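PDB 4WQQ: lectin CEL-I, N-acetyl-D-galactosamine-specific C-type, which binds N-acetylgalactosamine and galactose through calcium in its natural form and is here an engineered variant made to recognise mannose. Local coordinates for residues A[96-110]-A[116-128]. The protein carries 3 engineered substitutions. Residues are numbered along the deposited sequence; the frame is centred on the assembly and turned at random.
Sequences TKWAGGEPNNHNNAE and RHTEGGAWNDNSA. Engineered in segment 96-110: Glu-102 (natural residue Gln), Asn-104 (natural residue Asp), His-106 (natural residue Trp). With CA (calcium ion), chain F; CA (calcium ion), chain E; MAN (alpha-D-mannopyranose), chain H.
Glu-102, Asn-104 and Glu-110 of 96-110 close on one calcium ion against Asn-124 and Asp-125 of 116-128. Asp-125 gives this ion two ligands, its backbone O and OD1 (2.3 Å from the calcium), and mannose O3 and O4 complete the sphere, the direct sugar-to-calcium coordination of C-type lectins. Asp-125 CG lies between its own backbone N and carbonyl carbon (chi1 61°), which turns the carboxylate to the loop beyond the cis peptide before Pro-103. There Asn-105 N meets OD2 of Asp-125 on its syn side at 2.8 Å, and Asn-104 N meets OD1, also syn. The engineered Glu-102 bends at chi2; its carboxylate stands 77° to the Asn-124 amide, both oxygens OE1 and OD1 binding the ion, while OE2 forms a long, weak salt bridge with Arg-116 NH1. Asn-124 ND2 donates to mannose O4 at 3.0 Å, and the engineered Asn-104 reaches O3 weakly through ND2. Glu-110 also lends its backbone O to a second calcium, shared with Asn-105 OD1, Asp-78, Glu-82 and Asp-111.

Ahead of the calcium ligands in both segments, Lys-97 O and Ala-99 N clasp the backbone of Trp-123 in a single bridge. The Trp-123 indole lies over the Lys-97 backbone, with Lys-97 CB above its five-membered ring, and turns its edge to one face of Trp-98 (planes at 79°); Pro-103 CD lies against the opposite face. Gln-55 of helix 52-65 binds Trp-123 NE1. Strand 123-126 pairs antiparallel with 112-116, and both tryptophans pack on Leu-76 of strand 71-77.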
loop_
_atom_site.group_PDB
_atom_site.type_symbol
_atom_site.label_atom_id
_atom_site.label_comp_id
_atom_site.label_asym_id
_atom_site.label_seq_id
_atom_site.Cartn_x
_atom_site.Cartn_y
_atom_site.Cartn_z
ATOM N N THR A 96 -8.348 -17.940 18.320
ATOM C CA THR A 96 -9.608 -17.403 18.896
ATOM C C THR A 96 -9.406 -16.846 20.310
ATOM O O THR A 96 -8.512 -17.290 21.041
ATOM C CB THR A 96 -10.781 -18.427 18.823
ATOM O OG1 THR A 96 -10.573 -19.472 19.805
ATOM C CG2 THR A 96 -11.010 -18.970 17.437
ATOM N N LYS A 97 -10.170 -15.819 20.722
ATOM C CA LYS A 97 -10.132 -15.349 22.067
ATOM C C LYS A 97 -11.533 -15.038 22.552
ATOM O O LYS A 97 -11.779 -13.939 23.045
ATOM C CB LYS A 97 -9.225 -14.108 22.157
ATOM C CG LYS A 97 -8.689 -13.765 23.545
ATOM C CD LYS A 97 -8.112 -12.350 23.685
ATOM C CE LYS A 97 -8.096 -11.906 25.126
ATOM N NZ LYS A 97 -7.255 -12.797 25.952
ATOM N N TRP A 98 -12.415 -16.027 22.516
ATOM C CA TRP A 98 -13.808 -15.854 23.027
ATOM C C TRP A 98 -13.865 -15.549 24.480
ATOM O O TRP A 98 -13.174 -16.188 25.275
ATOM C CB TRP A 98 -14.587 -17.115 22.718
ATOM C CG TRP A 98 -14.822 -17.326 21.264
ATOM C CD1 TRP A 98 -14.317 -18.312 20.486
ATOM C CD2 TRP A 98 -15.680 -16.541 20.416
ATOM N NE1 TRP A 98 -14.773 -18.178 19.200
ATOM C CE2 TRP A 98 -15.593 -17.084 19.134
ATOM C CE3 TRP A 98 -16.472 -15.383 20.631
ATOM C CZ2 TRP A 98 -16.327 -16.576 18.063
ATOM C CZ3 TRP A 98 -17.167 -14.882 19.615
ATOM C CH2 TRP A 98 -17.097 -15.473 18.314
ATOM N N ALA A 99 -14.616 -14.526 24.860
ATOM C CA ALA A 99 -14.889 -14.302 26.263
ATOM C C ALA A 99 -15.640 -15.500 26.853
ATOM O O ALA A 99 -16.267 -16.315 26.130
ATOM C CB ALA A 99 -15.677 -13.034 26.458
ATOM N N GLY A 100 -15.653 -15.553 28.173
ATOM C CA GLY A 100 -16.357 -16.599 28.901
ATOM C C GLY A 100 -17.781 -16.696 28.469
ATOM O O GLY A 100 -18.468 -15.691 28.412
ATOM N N GLY A 101 -18.204 -17.901 28.127
ATOM C CA GLY A 101 -19.555 -18.190 27.613
ATOM C C GLY A 101 -19.932 -17.756 26.211
ATOM O O GLY A 101 -21.072 -18.006 25.768
ATOM N N GLU A 102 -18.962 -17.171 25.484
ATOM C CA GLU A 102 -19.196 -16.816 24.085
ATOM C C GLU A 102 -18.513 -17.865 23.176
ATOM O O GLU A 102 -17.506 -18.485 23.616
ATOM C CB GLU A 102 -18.601 -15.436 23.858
ATOM C CG GLU A 102 -19.114 -14.413 24.855
ATOM C CD GLU A 102 -20.622 -14.109 24.797
ATOM O OE1 GLU A 102 -21.271 -14.468 23.809
ATOM O OE2 GLU A 102 -21.180 -13.460 25.759
ATOM N N PRO A 103 -18.973 -18.013 21.926
ATOM C CA PRO A 103 -20.151 -17.272 21.346
ATOM C C PRO A 103 -21.429 -17.931 21.839
ATOM O O PRO A 103 -21.474 -19.130 21.969
ATOM C CB PRO A 103 -20.009 -17.509 19.838
ATOM C CG PRO A 103 -19.249 -18.762 19.712
ATOM C CD PRO A 103 -18.338 -18.854 20.916
ATOM N N ASN A 104 -22.417 -17.175 22.235
ATOM C CA ASN A 104 -23.617 -17.785 22.750
ATOM C C ASN A 104 -24.835 -17.637 21.870
ATOM O O ASN A 104 -25.895 -18.064 22.266
ATOM C CB ASN A 104 -23.900 -17.240 24.141
ATOM C CG ASN A 104 -24.247 -15.762 24.172
ATOM O OD1 ASN A 104 -24.128 -15.053 23.199
ATOM N ND2 ASN A 104 -24.643 -15.299 25.318
ATOM N N ASN A 105 -24.712 -17.006 20.695
ATOM C CA ASN A 105 -25.838 -16.870 19.760
ATOM C C ASN A 105 -27.096 -16.398 20.483
ATOM O O ASN A 105 -28.190 -16.935 20.296
ATOM C CB ASN A 105 -26.062 -18.190 18.986
ATOM C CG ASN A 105 -26.841 -17.984 17.729
ATOM O OD1 ASN A 105 -26.630 -17.028 16.921
ATOM N ND2 ASN A 105 -27.788 -18.880 17.516
ATOM N N HIS A 106 -26.934 -15.366 21.312
ATOM C CA HIS A 106 -27.977 -15.028 22.273
ATOM C C HIS A 106 -29.289 -14.752 21.546
ATOM O O HIS A 106 -29.338 -14.184 20.445
ATOM C CB HIS A 106 -27.579 -13.802 23.079
ATOM C CG HIS A 106 -28.576 -13.426 24.115
ATOM N ND1 HIS A 106 -28.662 -14.092 25.308
ATOM C CD2 HIS A 106 -29.493 -12.433 24.159
ATOM C CE1 HIS A 106 -29.587 -13.529 26.058
ATOM N NE2 HIS A 106 -30.128 -12.539 25.372
ATOM N N ASN A 107 -30.382 -15.221 22.153
ATOM C CA ASN A 107 -31.682 -15.115 21.485
ATOM C C ASN A 107 -31.725 -15.647 20.076
ATOM O O ASN A 107 -32.525 -15.172 19.277
ATOM C CB ASN A 107 -32.140 -13.683 21.485
ATOM C CG ASN A 107 -32.628 -13.273 22.850
ATOM O OD1 ASN A 107 -32.826 -14.138 23.717
ATOM N ND2 ASN A 107 -32.792 -11.980 23.067
ATOM N N ASN A 108 -30.881 -16.645 19.778
ATOM C CA ASN A 108 -30.777 -17.222 18.475
ATOM C C ASN A 108 -30.485 -16.273 17.341
ATOM O O ASN A 108 -30.855 -16.569 16.227
ATOM C CB ASN A 108 -32.054 -17.992 18.074
ATOM C CG ASN A 108 -32.271 -19.204 18.905
ATOM O OD1 ASN A 108 -31.953 -20.310 18.499
ATOM N ND2 ASN A 108 -32.801 -19.012 20.081
ATOM N N ALA A 109 -29.792 -15.160 17.606
ATOM C CA ALA A 109 -29.666 -14.061 16.674
ATOM C C ALA A 109 -28.407 -13.253 16.862
ATOM O O ALA A 109 -28.473 -12.051 17.002
ATOM C CB ALA A 109 -30.859 -13.124 16.827
ATOM N N GLU A 110 -27.274 -13.920 16.969
ATOM C CA GLU A 110 -26.016 -13.222 17.074
ATOM C C GLU A 110 -25.036 -13.885 16.154
ATOM O O GLU A 110 -24.483 -14.979 16.452
ATOM C CB GLU A 110 -25.507 -13.161 18.522
ATOM C CG GLU A 110 -26.376 -12.351 19.473
ATOM C CD GLU A 110 -25.681 -12.085 20.799
ATOM O OE1 GLU A 110 -25.021 -13.041 21.317
ATOM O OE2 GLU A 110 -25.808 -10.955 21.362
ATOM N N ARG A 116 -14.824 -7.055 23.192
ATOM C CA ARG A 116 -15.138 -6.279 24.393
ATOM C C ARG A 116 -14.005 -5.304 24.746
ATOM O O ARG A 116 -12.877 -5.491 24.325
ATOM C CB ARG A 116 -15.328 -7.264 25.589
ATOM C CG ARG A 116 -16.381 -8.253 25.231
ATOM C CD ARG A 116 -17.127 -8.822 26.376
ATOM N NE ARG A 116 -18.516 -8.410 26.208
ATOM C CZ ARG A 116 -19.585 -9.227 26.235
ATOM N NH1 ARG A 116 -19.495 -10.588 26.449
ATOM N NH2 ARG A 116 -20.766 -8.667 26.046
ATOM N N HIS A 117 -14.337 -4.271 25.506
ATOM C CA HIS A 117 -13.329 -3.300 25.913
ATOM C C HIS A 117 -12.552 -3.817 27.139
ATOM O O HIS A 117 -11.588 -3.168 27.551
ATOM C CB HIS A 117 -13.893 -1.902 26.217
ATOM C CG HIS A 117 -14.721 -1.783 27.458
ATOM N ND1 HIS A 117 -16.038 -2.205 27.537
ATOM C CD2 HIS A 117 -14.422 -1.265 28.689
ATOM C CE1 HIS A 117 -16.519 -1.888 28.735
ATOM N NE2 HIS A 117 -15.555 -1.333 29.445
ATOM N N THR A 118 -12.950 -4.969 27.641
ATOM C CA THR A 118 -12.336 -5.555 28.871
ATOM C C THR A 118 -11.554 -6.812 28.515
ATOM O O THR A 118 -11.649 -7.352 27.384
ATOM C CB THR A 118 -13.426 -5.887 29.863
ATOM O OG1 THR A 118 -14.393 -6.735 29.243
ATOM C CG2 THR A 118 -14.038 -4.690 30.368
ATOM N N GLU A 119 -10.719 -7.259 29.456
ATOM C CA GLU A 119 -10.034 -8.542 29.342
ATOM C C GLU A 119 -9.211 -8.687 28.044
ATOM O O GLU A 119 -9.273 -9.692 27.359
ATOM C CB GLU A 119 -11.028 -9.714 29.472
ATOM C CG GLU A 119 -11.755 -9.774 30.811
ATOM C CD GLU A 119 -12.653 -10.998 30.966
ATOM O OE1 GLU A 119 -12.988 -11.307 32.135
ATOM O OE2 GLU A 119 -13.013 -11.676 29.942
ATOM N N GLY A 120 -8.464 -7.650 27.696
ATOM C CA GLY A 120 -7.606 -7.700 26.526
ATOM C C GLY A 120 -8.330 -7.791 25.174
ATOM O O GLY A 120 -7.733 -8.206 24.183
ATOM N N GLY A 121 -9.621 -7.521 25.198
ATOM C CA GLY A 121 -10.429 -7.578 23.946
ATOM C C GLY A 121 -11.080 -8.888 23.668
ATOM O O GLY A 121 -11.393 -9.218 22.502
ATOM N N ALA A 122 -11.326 -9.681 24.703
ATOM C CA ALA A 122 -11.955 -10.978 24.464
ATOM C C ALA A 122 -13.298 -10.774 23.683
ATOM O O ALA A 122 -14.019 -9.810 23.876
ATOM C CB ALA A 122 -12.241 -11.702 25.778
ATOM N N TRP A 123 -13.551 -11.730 22.789
ATOM C CA TRP A 123 -14.551 -11.642 21.766
ATOM C C TRP A 123 -15.948 -12.029 22.265
ATOM O O TRP A 123 -16.119 -12.911 23.111
ATOM C CB TRP A 123 -14.205 -12.557 20.608
ATOM C CG TRP A 123 -12.830 -12.423 20.012
ATOM C CD1 TRP A 123 -11.886 -11.507 20.317
ATOM C CD2 TRP A 123 -12.271 -13.271 19.038
ATOM N NE1 TRP A 123 -10.788 -11.691 19.541
ATOM C CE2 TRP A 123 -10.993 -12.781 18.749
ATOM C CE3 TRP A 123 -12.735 -14.375 18.357
ATOM C CZ2 TRP A 123 -10.192 -13.368 17.811
ATOM C CZ3 TRP A 123 -11.946 -14.970 17.418
ATOM C CH2 TRP A 123 -10.691 -14.453 17.138
ATOM N N ASN A 124 -16.952 -11.326 21.699
ATOM C CA ASN A 124 -18.347 -11.629 21.839
ATOM C C ASN A 124 -18.993 -11.669 20.431
ATOM O O ASN A 124 -18.547 -10.961 19.514
ATOM C CB ASN A 124 -18.989 -10.533 22.629
ATOM C CG ASN A 124 -20.465 -10.723 22.779
ATOM O OD1 ASN A 124 -20.961 -11.808 23.062
ATOM N ND2 ASN A 124 -21.201 -9.643 22.538
ATOM N N ASP A 125 -20.010 -12.510 20.273
ATOM C CA ASP A 125 -20.924 -12.441 19.163
ATOM C C ASP A 125 -22.101 -11.526 19.501
ATOM O O ASP A 125 -22.653 -11.548 20.626
ATOM C CB ASP A 125 -21.361 -13.829 18.671
ATOM C CG ASP A 125 -22.104 -14.653 19.755
ATOM O OD1 ASP A 125 -22.003 -14.386 20.984
ATOM O OD2 ASP A 125 -22.739 -15.619 19.356
ATOM N N ASN A 126 -22.516 -10.754 18.502
ATOM C CA ASN A 126 -23.618 -9.850 18.722
ATOM C C ASN A 126 -24.509 -9.827 17.455
ATOM O O ASN A 126 -24.220 -10.482 16.435
ATOM C CB ASN A 126 -23.081 -8.473 19.151
ATOM C CG ASN A 126 -24.000 -7.749 20.154
ATOM O OD1 ASN A 126 -25.237 -7.833 20.072
ATOM N ND2 ASN A 126 -23.404 -6.997 21.101
ATOM N N SER A 127 -25.573 -9.063 17.530
ATOM C CA SER A 127 -26.598 -9.134 16.515
ATOM C C SER A 127 -26.407 -8.155 15.364
ATOM O O SER A 127 -25.600 -7.270 15.423
ATOM C CB SER A 127 -27.928 -8.834 17.176
ATOM O OG SER A 127 -27.995 -7.427 17.409
ATOM N N ALA A 128 -27.279 -8.255 14.373
ATOM C CA ALA A 128 -27.209 -7.328 13.239
ATOM C C ALA A 128 -27.709 -5.963 13.512
ATOM O O ALA A 128 -27.509 -5.035 12.696
ATOM C CB ALA A 128 -27.989 -7.983 12.067
HETATM CA CA CA F . -22.950 -13.032 22.576
HETATM CA CA CA E . -24.538 -17.092 15.422
HETATM C C1 MAN H . -24.746 -9.856 27.103
HETATM C C2 MAN H . -24.191 -11.207 26.762
HETATM C C3 MAN H . -23.580 -11.260 25.370
HETATM C C4 MAN H . -24.538 -10.603 24.389
HETATM C C5 MAN H . -24.703 -9.130 24.826
HETATM C C6 MAN H . -25.544 -8.244 23.939
HETATM O O1 MAN H . -23.596 -9.098 27.364
HETATM O O2 MAN H . -25.323 -12.035 26.779
HETATM O O3 MAN H . -23.416 -12.635 25.039
HETATM O O4 MAN H . -23.951 -10.738 23.109
HETATM O O5 MAN H . -25.503 -9.215 26.066
HETATM O O6 MAN H . -26.693 -9.060 23.834
HETATM O O HOH W 1 -29.815 -10.263 14.490
HETATM O O HOH W 2 -23.199 -17.345 17.336
#